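Local atomic coordinates of nitroreductase family protein (Sphingopyxis sp., PDB entry 7DP1), a protein that probably reduces nitro groups of dinitroaniline herbicides, using bound flavin mononucleotide and NADPH as the electron donor. Residues Ala65-Val70 / Asn128-Gly133. The protein carries 1 engineered substitution. Sequence-based numbering, arbitrary orientation.
Sequences AVQDAV and NYRGFG. With FMN (flavin mononucleotide), chain C.
Q67 and V70, one turn apart on helix 60-74, meet the loop 128-133 at Y129 and R130, while N128, just before them, faces the flavin. Its OD1 accepts the FMN N3-H at 2.8 Å, with a bent N-H...O angle of 135°, and its ND2 is tied to the carbonyl of F125. Y129 follows: its CD1 lies 3.8 Å from V70 CG1, the two side chains crossing at about a right angle. V70 turns that methyl to the ring by setting CG1 anti to the backbone N (chi1 171°). Y129 OH hydrogen-bonds to the carbonyl of C177, and the ring also stacks edge-to-face with W178. On the backbone side of Y129, Q67 CG rests against the carbonyl O at 3.4 Å. In this nitroreductase-family fold the loop joins helix 119-126 to strand 136-143 and contributes N128 and F132 to the FMN pocket, with helix 60-74 packed on Y129 and R130. At R130, Q67 OE1 lies 3.4 Å from CA and 3.6 Å from CB, van der Waals approaches in which the guanidinium takes no part; Q67 NE2 instead bonds back to the W63 carbonyl. With Q67 cut back to an alanine, the Y129 carbonyl would probably lose its CH2 neighbour and the W63 carbonyl its side-chain donor. Past G131, whose N bonds to N128 O at 2.9 Å, F132 brings CZ to 3.9 Å from FMN O2, which lies near the ring plane at its edge.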
ATOM      1  N   ALA A  65      12.311  25.701   0.748  1.00 54.40           N
ATOM      2  CA  ALA A  65      12.234  26.060  -0.667  1.00 58.67           C
ATOM      3  C   ALA A  65      11.006  25.415  -1.338  1.00 52.30           C
ATOM      4  O   ALA A  65      10.264  26.082  -2.067  1.00 49.48           O
ATOM      5  CB  ALA A  65      13.512  25.669  -1.386  1.00 51.71           C
ATOM      6  N   VAL A  66      10.793  24.126  -1.098  1.00 46.26           N
ATOM      7  CA  VAL A  66       9.624  23.454  -1.668  1.00 45.13           C
ATOM      8  C   VAL A  66       8.360  24.182  -1.242  1.00 48.67           C
ATOM      9  O   VAL A  66       7.475  24.422  -2.059  1.00 53.60           O
ATOM     10  CB  VAL A  66       9.531  21.964  -1.247  1.00 47.36           C
ATOM     11  CG1 VAL A  66       8.296  21.291  -1.854  1.00 36.83           C
ATOM     12  CG2 VAL A  66      10.800  21.231  -1.626  1.00 47.74           C
ATOM     13  N   GLN A  67       8.306  24.584   0.023  1.00 46.26           N
ATOM     14  CA  GLN A  67       7.132  25.280   0.539  1.00 52.60           C
ATOM     15  C   GLN A  67       6.856  26.599  -0.163  1.00 54.36           C
ATOM     16  O   GLN A  67       5.701  26.917  -0.449  1.00 55.97           O
ATOM     17  CB  GLN A  67       7.277  25.514   2.041  1.00 48.45           C
ATOM     18  CG  GLN A  67       6.988  24.254   2.863  1.00 51.38           C
ATOM     19  CD  GLN A  67       7.306  24.432   4.333  1.00 62.79           C
ATOM     20  OE1 GLN A  67       6.475  24.903   5.105  1.00 63.92           O
ATOM     21  NE2 GLN A  67       8.514  24.056   4.729  1.00 70.46           N
ATOM     22  N   ASP A  68       7.917  27.343  -0.474  1.00 48.47           N
ATOM     23  CA  ASP A  68       7.783  28.680  -1.040  1.00 52.48           C
ATOM     24  C   ASP A  68       7.359  28.602  -2.495  1.00 55.29           C
ATOM     25  O   ASP A  68       6.524  29.376  -2.963  1.00 54.22           O
ATOM     26  CB  ASP A  68       9.107  29.438  -0.937  1.00 62.00           C
ATOM     27  CG  ASP A  68       9.469  29.800   0.494  1.00 69.24           C
ATOM     28  OD1 ASP A  68       8.595  29.697   1.383  1.00 69.89           O
ATOM     29  OD2 ASP A  68      10.629  30.200   0.727  1.00 73.93           O
ATOM     30  N   ALA A  69       7.958  27.654  -3.208  1.00 56.10           N
ATOM     31  CA  ALA A  69       7.642  27.441  -4.605  1.00 57.78           C
ATOM     32  C   ALA A  69       6.182  27.059  -4.769  1.00 56.51           C
ATOM     33  O   ALA A  69       5.490  27.584  -5.633  1.00 56.42           O
ATOM     34  CB  ALA A  69       8.535  26.383  -5.186  1.00 54.00           C
ATOM     35  N   VAL A  70       5.714  26.142  -3.930  1.00 49.18           N
ATOM     36  CA  VAL A  70       4.331  25.714  -4.013  1.00 44.72           C
ATOM     37  C   VAL A  70       3.389  26.854  -3.594  1.00 57.87           C
ATOM     38  O   VAL A  70       2.322  27.036  -4.180  1.00 59.48           O
ATOM     39  CB  VAL A  70       4.094  24.474  -3.144  1.00 47.53           C
ATOM     40  CG1 VAL A  70       2.611  24.163  -3.057  1.00 41.78           C
ATOM     41  CG2 VAL A  70       4.841  23.263  -3.737  1.00 47.33           C
ATOM     42  N   ASN A 128      -1.734  22.229   5.010  1.00 57.01           N
ATOM     43  CA  ASN A 128      -1.204  21.042   4.327  1.00 55.00           C
ATOM     44  C   ASN A 128       0.137  21.372   3.687  1.00 51.21           C
ATOM     45  O   ASN A 128       1.079  20.577   3.704  1.00 50.17           O
ATOM     46  CB  ASN A 128      -2.165  20.544   3.233  1.00 48.34           C
ATOM     47  CG  ASN A 128      -3.178  19.518   3.733  1.00 50.74           C
ATOM     48  OD1 ASN A 128      -2.925  18.318   3.699  1.00 46.02           O
ATOM     49  ND2 ASN A 128      -4.352  19.992   4.147  1.00 55.04           N
ATOM     50  N   TYR A 129       0.210  22.555   3.099  1.00 52.27           N
ATOM     51  CA  TYR A 129       1.377  22.920   2.319  1.00 52.56           C
ATOM     52  C   TYR A 129       2.520  23.444   3.198  1.00 51.02           C
ATOM     53  O   TYR A 129       3.568  23.844   2.687  1.00 43.49           O
ATOM     54  CB  TYR A 129       0.962  23.913   1.233  1.00 46.62           C
ATOM     55  CG  TYR A 129       0.024  23.221   0.258  1.00 53.19           C
ATOM     56  CD1 TYR A 129       0.486  22.207  -0.578  1.00 50.17           C
ATOM     57  CD2 TYR A 129      -1.332  23.543   0.205  1.00 59.55           C
ATOM     58  CE1 TYR A 129      -0.375  21.545  -1.456  1.00 51.19           C
ATOM     59  CE2 TYR A 129      -2.199  22.887  -0.678  1.00 49.03           C
ATOM     60  CZ  TYR A 129      -1.711  21.898  -1.501  1.00 51.08           C
ATOM     61  OH  TYR A 129      -2.556  21.252  -2.373  1.00 55.51           O
ATOM     62  N   ARG A 130       2.331  23.373   4.517  1.00 44.80           N
ATOM     63  CA  ARG A 130       3.440  23.484   5.454  1.00 52.63           C
ATOM     64  C   ARG A 130       3.636  22.172   6.223  1.00 53.90           C
ATOM     65  O   ARG A 130       4.307  22.143   7.252  1.00 50.22           O
ATOM     66  CB  ARG A 130       3.177  24.600   6.466  1.00 55.68           C
ATOM     67  CG  ARG A 130       2.547  25.851   5.906  1.00 68.57           C
ATOM     68  CD  ARG A 130       2.282  26.856   7.030  1.00 78.64           C
ATOM     69  NE  ARG A 130       3.131  28.039   6.967  1.00 90.82           N
ATOM     70  CZ  ARG A 130       2.890  29.091   6.193  1.00 92.65           C
ATOM     71  NH1 ARG A 130       1.821  29.106   5.408  1.00 99.10           N
ATOM     72  NH2 ARG A 130       3.715  30.126   6.205  1.00 87.61           N
ATOM     73  N   GLY A 131       3.090  21.079   5.698  1.00 51.07           N
ATOM     74  CA  GLY A 131       3.259  19.779   6.320  1.00 45.91           C
ATOM     75  C   GLY A 131       2.699  19.785   7.733  1.00 50.27           C
ATOM     76  O   GLY A 131       3.101  18.994   8.588  1.00 51.85           O
ATOM     77  N   PHE A 132       1.755  20.689   7.969  1.00 47.56           N
ATOM     78  CA  PHE A 132       1.151  20.862   9.286  1.00 51.38           C
ATOM     79  C   PHE A 132       2.219  21.127  10.329  1.00 50.97           C
ATOM     80  O   PHE A 132       2.051  20.750  11.486  1.00 54.57           O
ATOM     81  CB  PHE A 132       0.321  19.635   9.683  1.00 51.32           C
ATOM     82  CG  PHE A 132      -0.790  19.316   8.726  1.00 49.60           C
ATOM     83  CD1 PHE A 132      -1.827  20.210   8.528  1.00 50.78           C
ATOM     84  CD2 PHE A 132      -0.796  18.127   8.020  1.00 50.93           C
ATOM     85  CE1 PHE A 132      -2.861  19.919   7.655  1.00 51.76           C
ATOM     86  CE2 PHE A 132      -1.820  17.834   7.135  1.00 48.70           C
ATOM     87  CZ  PHE A 132      -2.856  18.732   6.951  1.00 44.33           C
ATOM     88  N   GLY A 133       3.334  21.722   9.906  1.00 47.21           N
ATOM     89  CA  GLY A 133       4.391  22.089  10.828  1.00 50.60           C
ATOM     90  C   GLY A 133       5.414  21.007  11.103  1.00 55.21           C
ATOM     91  O   GLY A 133       6.256  21.147  11.987  1.00 61.55           O
TER
HETATM   92  N1  FMN C 301      -4.794  13.949   4.765  1.00 38.95           N
HETATM   93  C2  FMN C 301      -4.763  15.317   4.586  1.00 46.71           C
HETATM   94  O2  FMN C 301      -5.196  16.065   5.454  1.00 58.50           O
HETATM   95  N3  FMN C 301      -4.251  15.865   3.433  1.00 46.88           N
HETATM   96  C4  FMN C 301      -3.755  15.059   2.436  1.00 44.80           C
HETATM   97  O4  FMN C 301      -3.281  15.579   1.409  1.00 44.87           O
HETATM   98  C4A FMN C 301      -3.800  13.676   2.613  1.00 43.58           C
HETATM   99  N5  FMN C 301      -3.322  12.834   1.633  1.00 44.63           N
HETATM  100  C5A FMN C 301      -3.338  11.464   1.802  1.00 43.62           C
HETATM  101  C6  FMN C 301      -2.830  10.654   0.789  1.00 44.98           C
HETATM  102  C7  FMN C 301      -2.841   9.280   0.934  1.00 44.72           C
HETATM  103  C7M FMN C 301      -2.290   8.386  -0.135  1.00 31.08           C
HETATM  104  C8  FMN C 301      -3.355   8.711   2.089  1.00 40.52           C
HETATM  105  C8M FMN C 301      -3.318   7.214   2.198  1.00 30.50           C
HETATM  106  C9  FMN C 301      -3.868   9.516   3.109  1.00 25.55           C
HETATM  107  C9A FMN C 301      -3.865  10.905   2.967  1.00 32.12           C
HETATM  108  N10 FMN C 301      -4.362  11.749   3.948  1.00 35.18           N
HETATM  109  C10 FMN C 301      -4.329  13.124   3.773  1.00 39.64           C
HETATM  110  C1' FMN C 301      -4.911  11.210   5.231  1.00 29.70           C
HETATM  111  C2' FMN C 301      -6.314  10.617   5.137  1.00 41.66           C
HETATM  112  O2' FMN C 301      -7.263  11.652   5.155  1.00 36.80           O
HETATM  113  C3' FMN C 301      -6.523   9.719   6.353  1.00 30.90           C
HETATM  114  O3' FMN C 301      -5.705   8.583   6.163  1.00 30.17           O
HETATM  115  C4' FMN C 301      -7.959   9.235   6.532  1.00 44.08           C
HETATM  116  O4' FMN C 301      -8.873  10.277   6.820  1.00 40.95           O
HETATM  117  C5' FMN C 301      -7.976   8.283   7.704  1.00 40.55           C
HETATM  118  O5' FMN C 301      -7.549   8.998   8.838  1.00 40.26           O
HETATM  119  P   FMN C 301      -6.352   8.352   9.696  1.00 44.50           P
HETATM  120  O1P FMN C 301      -5.880   9.366  10.700  1.00 40.32           O
HETATM  121  O2P FMN C 301      -6.859   7.097  10.385  1.00 43.64           O
HETATM  122  O3P FMN C 301      -5.229   7.971   8.748  1.00 38.00           O